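Local coordinates for protein yesU (Bacillus subtilis, PDB 1OQ1), which is of unknown function but has a galectin-like fold, a relationship that leaves carbohydrate binding possible though unproven, at residues A[81-93]-A[192-204]. Sequence-based numbering, arbitrary orientation.
With ACY (acetic acid), chain E.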
loop_
_atom_site.group_PDB
_atom_site.type_symbol
_atom_site.label_atom_id
_atom_site.label_comp_id
_atom_site.label_asym_id
_atom_site.label_seq_id
_atom_site.Cartn_x
_atom_site.Cartn_y
_atom_site.Cartn_z
ATOM N N PHE A 81 2.055 1.541 0.792
ATOM C CA PHE A 81 3.120 1.968 1.691
ATOM C C PHE A 81 2.481 2.020 3.081
ATOM O O PHE A 81 1.325 2.423 3.215
ATOM C CB PHE A 81 3.611 3.378 1.328
ATOM C CG PHE A 81 4.652 3.410 0.240
ATOM C CD1 PHE A 81 6.007 3.346 0.557
ATOM C CD2 PHE A 81 4.280 3.507 -1.099
ATOM C CE1 PHE A 81 6.979 3.381 -0.449
ATOM C CE2 PHE A 81 5.243 3.542 -2.109
ATOM C CZ PHE A 81 6.595 3.480 -1.781
ATOM N N PHE A 82 3.211 1.588 4.105
ATOM C CA PHE A 82 2.707 1.664 5.479
ATOM C C PHE A 82 3.855 1.845 6.480
ATOM O O PHE A 82 5.008 1.590 6.150
ATOM C CB PHE A 82 1.815 0.448 5.825
ATOM C CG PHE A 82 2.446 -0.899 5.578
ATOM C CD1 PHE A 82 2.772 -1.729 6.649
ATOM C CD2 PHE A 82 2.627 -1.378 4.283
ATOM C CE1 PHE A 82 3.261 -3.020 6.438
ATOM C CE2 PHE A 82 3.118 -2.671 4.057
ATOM C CZ PHE A 82 3.432 -3.493 5.137
ATOM N N ALA A 83 3.543 2.303 7.691
ATOM C CA ALA A 83 4.570 2.558 8.711
ATOM C C ALA A 83 5.606 3.529 8.132
ATOM O O ALA A 83 6.810 3.409 8.385
ATOM C CB ALA A 83 5.252 1.247 9.135
ATOM N N ALA A 84 5.126 4.499 7.362
ATOM C CA ALA A 84 6.000 5.476 6.717
ATOM C C ALA A 84 6.228 6.728 7.562
ATOM O O ALA A 84 5.277 7.343 8.048
ATOM C CB ALA A 84 5.423 5.860 5.358
ATOM N N ALA A 85 7.498 7.091 7.731
ATOM C CA ALA A 85 7.871 8.275 8.499
ATOM C C ALA A 85 9.299 8.682 8.148
ATOM O O ALA A 85 10.014 7.944 7.474
ATOM C CB ALA A 85 7.761 7.990 9.991
ATOM N N GLY A 86 9.715 9.864 8.593
ATOM C CA GLY A 86 11.067 10.302 8.301
ATOM C C GLY A 86 12.063 9.357 8.940
ATOM O O GLY A 86 11.738 8.683 9.917
ATOM N N ILE A 87 13.279 9.308 8.408
ATOM C CA ILE A 87 14.306 8.429 8.959
ATOM C C ILE A 87 14.622 8.765 10.415
ATOM O O ILE A 87 15.122 7.920 11.162
ATOM C CB ILE A 87 15.600 8.492 8.117
ATOM C CG1 ILE A 87 15.337 7.892 6.732
ATOM C CG2 ILE A 87 16.724 7.737 8.814
ATOM C CD1 ILE A 87 16.543 7.897 5.819
ATOM N N ARG A 88 14.329 9.995 10.824
ATOM C CA ARG A 88 14.576 10.406 12.201
ATOM C C ARG A 88 13.275 10.458 12.997
ATOM O O ARG A 88 13.214 11.047 14.078
ATOM C CB ARG A 88 15.261 11.773 12.237
ATOM C CG ARG A 88 16.642 11.792 11.604
ATOM C CD ARG A 88 17.287 13.155 11.764
ATOM N NE ARG A 88 18.619 13.211 11.168
ATOM C CZ ARG A 88 19.411 14.279 11.211
ATOM N NH1 ARG A 88 19.004 15.383 11.825
ATOM N NH2 ARG A 88 20.609 14.245 10.641
ATOM N N GLY A 89 12.232 9.840 12.456
ATOM C CA GLY A 89 10.951 9.821 13.139
ATOM C C GLY A 89 10.058 11.006 12.836
ATOM O O GLY A 89 9.023 11.178 13.477
ATOM N N GLU A 90 10.439 11.827 11.863
ATOM C CA GLU A 90 9.631 12.989 11.513
ATOM C C GLU A 90 8.318 12.593 10.846
ATOM O O GLU A 90 8.216 11.531 10.215
ATOM C CB GLU A 90 10.393 13.922 10.561
ATOM C CG GLU A 90 11.785 14.312 11.021
ATOM C CD GLU A 90 12.866 13.461 10.385
ATOM O OE1 GLU A 90 12.715 12.220 10.364
ATOM O OE2 GLU A 90 13.869 14.033 9.910
ATOM N N ASP A 91 7.312 13.449 10.996
ATOM C CA ASP A 91 6.021 13.223 10.364
ATOM C C ASP A 91 6.328 13.210 8.871
ATOM O O ASP A 91 7.078 14.057 8.381
ATOM C CB ASP A 91 5.065 14.375 10.673
ATOM C CG ASP A 91 3.708 14.190 10.034
ATOM O OD1 ASP A 91 2.879 13.446 10.604
ATOM O OD2 ASP A 91 3.472 14.775 8.956
ATOM N N LEU A 92 5.750 12.266 8.140
ATOM C CA LEU A 92 6.018 12.171 6.709
ATOM C C LEU A 92 5.819 13.476 5.938
ATOM O O LEU A 92 6.371 13.650 4.851
ATOM C CB LEU A 92 5.138 11.091 6.081
ATOM C CG LEU A 92 5.674 10.531 4.766
ATOM C CD1 LEU A 92 6.953 9.743 5.037
ATOM C CD2 LEU A 92 4.639 9.631 4.135
ATOM N N PHE A 93 5.039 14.398 6.492
ATOM C CA PHE A 93 4.790 15.649 5.789
ATOM C C PHE A 93 5.471 16.862 6.406
ATOM O O PHE A 93 5.151 18.005 6.071
ATOM C CB PHE A 93 3.282 15.865 5.665
ATOM C CG PHE A 93 2.571 14.706 5.024
ATOM C CD1 PHE A 93 2.928 14.277 3.748
ATOM C CD2 PHE A 93 1.588 14.005 5.714
ATOM C CE1 PHE A 93 2.320 13.164 3.170
ATOM C CE2 PHE A 93 0.974 12.887 5.143
ATOM C CZ PHE A 93 1.343 12.469 3.870
ATOM N N GLY A 192 17.870 -3.152 9.744
ATOM C CA GLY A 192 17.618 -2.050 10.656
ATOM C C GLY A 192 16.495 -2.297 11.643
ATOM O O GLY A 192 15.818 -3.322 11.580
ATOM N N PRO A 193 16.274 -1.359 12.577
ATOM C CA PRO A 193 15.219 -1.482 13.585
ATOM C C PRO A 193 13.837 -1.706 12.976
ATOM O O PRO A 193 13.550 -1.272 11.862
ATOM C CB PRO A 193 15.304 -0.155 14.332
ATOM C CG PRO A 193 16.761 0.185 14.238
ATOM C CD PRO A 193 17.071 -0.140 12.800
ATOM N N VAL A 194 12.987 -2.390 13.725
ATOM C CA VAL A 194 11.630 -2.662 13.282
ATOM C C VAL A 194 10.874 -1.339 13.154
ATOM O O VAL A 194 11.001 -0.459 14.017
ATOM C CB VAL A 194 10.902 -3.575 14.305
ATOM C CG1 VAL A 194 9.420 -3.620 14.008
ATOM C CG2 VAL A 194 11.491 -4.987 14.261
ATOM N N LEU A 195 10.107 -1.186 12.076
ATOM C CA LEU A 195 9.320 0.027 11.876
ATOM C C LEU A 195 8.032 -0.126 12.678
ATOM O O LEU A 195 7.527 -1.235 12.845
ATOM C CB LEU A 195 9.016 0.239 10.392
ATOM C CG LEU A 195 10.272 0.414 9.530
ATOM C CD1 LEU A 195 9.874 0.771 8.102
ATOM C CD2 LEU A 195 11.153 1.508 10.131
ATOM N N THR A 196 7.498 0.981 13.172
ATOM C CA THR A 196 6.301 0.912 13.997
ATOM C C THR A 196 5.095 1.656 13.439
ATOM O O THR A 196 4.304 1.086 12.687
ATOM C CB THR A 196 6.612 1.415 15.430
ATOM O OG1 THR A 196 7.100 2.765 15.378
ATOM C CG2 THR A 196 7.677 0.529 16.082
ATOM N N LYS A 197 4.959 2.926 13.810
ATOM C CA LYS A 197 3.840 3.757 13.371
ATOM C C LYS A 197 4.175 4.524 12.097
ATOM O O LYS A 197 5.328 4.553 11.666
ATOM C CB LYS A 197 3.479 4.755 14.472
ATOM C CG LYS A 197 4.615 5.704 14.811
ATOM C CD LYS A 197 4.251 6.656 15.937
ATOM C CE LYS A 197 5.421 7.570 16.266
ATOM N NZ LYS A 197 5.116 8.485 17.402
ATOM N N GLY A 198 3.169 5.151 11.496
ATOM C CA GLY A 198 3.414 5.913 10.282
ATOM C C GLY A 198 2.221 6.082 9.362
ATOM O O GLY A 198 1.110 5.647 9.669
ATOM N N LYS A 199 2.451 6.711 8.216
ATOM C CA LYS A 199 1.385 6.944 7.253
ATOM C C LYS A 199 1.209 5.748 6.323
ATOM O O LYS A 199 2.110 4.919 6.174
ATOM C CB LYS A 199 1.695 8.166 6.387
ATOM C CG LYS A 199 2.183 9.398 7.128
ATOM C CD LYS A 199 1.112 10.036 7.985
ATOM C CE LYS A 199 1.604 11.383 8.524
ATOM N NZ LYS A 199 0.633 12.003 9.469
ATOM N N ILE A 200 0.039 5.686 5.696
ATOM C CA ILE A 200 -0.282 4.645 4.726
ATOM C C ILE A 200 -0.542 5.361 3.400
ATOM O O ILE A 200 -1.232 6.382 3.365
ATOM C CB ILE A 200 -1.540 3.858 5.129
ATOM C CG1 ILE A 200 -1.242 3.032 6.384
ATOM C CG2 ILE A 200 -1.986 2.963 3.970
ATOM C CD1 ILE A 200 -2.434 2.308 6.944
ATOM N N GLY A 201 0.019 4.832 2.319
ATOM C CA GLY A 201 -0.157 5.455 1.019
ATOM C C GLY A 201 -0.424 4.464 -0.098
ATOM O O GLY A 201 -0.051 3.291 -0.013
ATOM N N PHE A 202 -1.062 4.955 -1.157
ATOM C CA PHE A 202 -1.411 4.142 -2.311
ATOM C C PHE A 202 -0.609 4.553 -3.535
ATOM O O PHE A 202 -0.764 5.667 -4.037
ATOM C CB PHE A 202 -2.903 4.297 -2.610
ATOM C CG PHE A 202 -3.791 3.711 -1.554
ATOM C CD1 PHE A 202 -4.349 2.444 -1.720
ATOM C CD2 PHE A 202 -4.030 4.400 -0.369
ATOM C CE1 PHE A 202 -5.130 1.873 -0.720
ATOM C CE2 PHE A 202 -4.812 3.836 0.640
ATOM C CZ PHE A 202 -5.361 2.570 0.462
ATOM N N ARG A 203 0.246 3.656 -4.015
ATOM C CA ARG A 203 1.048 3.950 -5.197
ATOM C C ARG A 203 0.584 3.182 -6.421
ATOM O O ARG A 203 0.068 2.071 -6.320
ATOM C CB ARG A 203 2.526 3.621 -4.951
ATOM C CG ARG A 203 3.399 3.692 -6.215
ATOM C CD ARG A 203 4.863 3.433 -5.884
ATOM N NE ARG A 203 5.768 3.600 -7.024
ATOM C CZ ARG A 203 5.985 4.759 -7.642
ATOM N NH1 ARG A 203 5.357 5.854 -7.243
ATOM N NH2 ARG A 203 6.860 4.834 -8.636
ATOM N N GLN A 204 0.760 3.791 -7.585
ATOM C CA GLN A 204 0.427 3.143 -8.838
ATOM C C GLN A 204 1.472 3.534 -9.858
ATOM O O GLN A 204 1.979 4.656 -9.835
ATOM C CB GLN A 204 -0.940 3.581 -9.374
ATOM C CG GLN A 204 -2.137 3.090 -8.586
ATOM C CD GLN A 204 -3.441 3.263 -9.353
ATOM O OE1 GLN A 204 -3.470 3.860 -10.437
ATOM N NE2 GLN A 204 -4.526 2.745 -8.794
HETATM C C ACY E . 8.027 1.708 -9.159
HETATM O O ACY E . 7.180 1.298 -8.246
HETATM O OXT ACY E . 8.096 2.867 -9.696
HETATM C CH3 ACY E . 9.017 0.643 -9.599
HETATM O O HOH W 1 1.156 2.749 9.160
HETATM O O HOH W 2 0.868 15.142 8.876
#
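Lys199 makes the largest single contribution, its aliphatic chain passing Leu92 in the opposite direction, with Lys199 CG 3.6 Å from Leu92 CB. CG stands beside the backbone N and the chain bends again at the next bond (chi2 -69°), which turns the extended remainder past the Phe93 ring; Lys199 CE approaches Phe93 CE2 obliquely at 3.8 Å. The Lys199 and Asp91 side chains cross at about a right angle, and Lys199 NZ lies 2.9 Å from Asp91 OD1 on its syn side, 18° out of the carboxylate plane, forming a salt bridge. Asp91 OD2 takes the Phe93 backbone N-H in an Asx turn and accepts a hydrogen bond from a water that in turn accepts from Lys199 NZ, so bonds at both oxygens limit rotation of the carboxylate. Pro56 O and Thr58 OG1 also accept from Lys199 NZ, so with Asp91 OD1 and the longer bond to the water there are four acceptors for three N-H groups.

The backbones run antiparallel. Phe81 and Gly201 exchange two hydrogen bonds, while Ala84 and Lys199 form the next hydrogen-bonded pair, with Ala84 N 3.3 Å from Lys199 O. The one-residue shift is a G1 beta bulge in which Ala83, at a positive phi, turns the chain; a water bridges Ala83 N and Gly198 O. Arg203 lies alongside Phe81, and Arg203 CD lies 3.8 Å from Phe81 CE2 at the ring edge, with ring and guanidinium planes 75° apart. Its NE and NH2 grip both oxygens of an acetic acid molecule, probably from the crystallisation liquor, with Arg203 NH2 2.6 Å from OXT of the acetic acid.

Within the seven-stranded antiparallel sheet of this galectin-like fold, strands 76-86 and 199-205 are neighbours, flanked by strands 112-122 and 51-54 respectively. Trp54 of the latter touches Phe81, Ala84 and Leu92, and Ile112 of the former also meets Leu92.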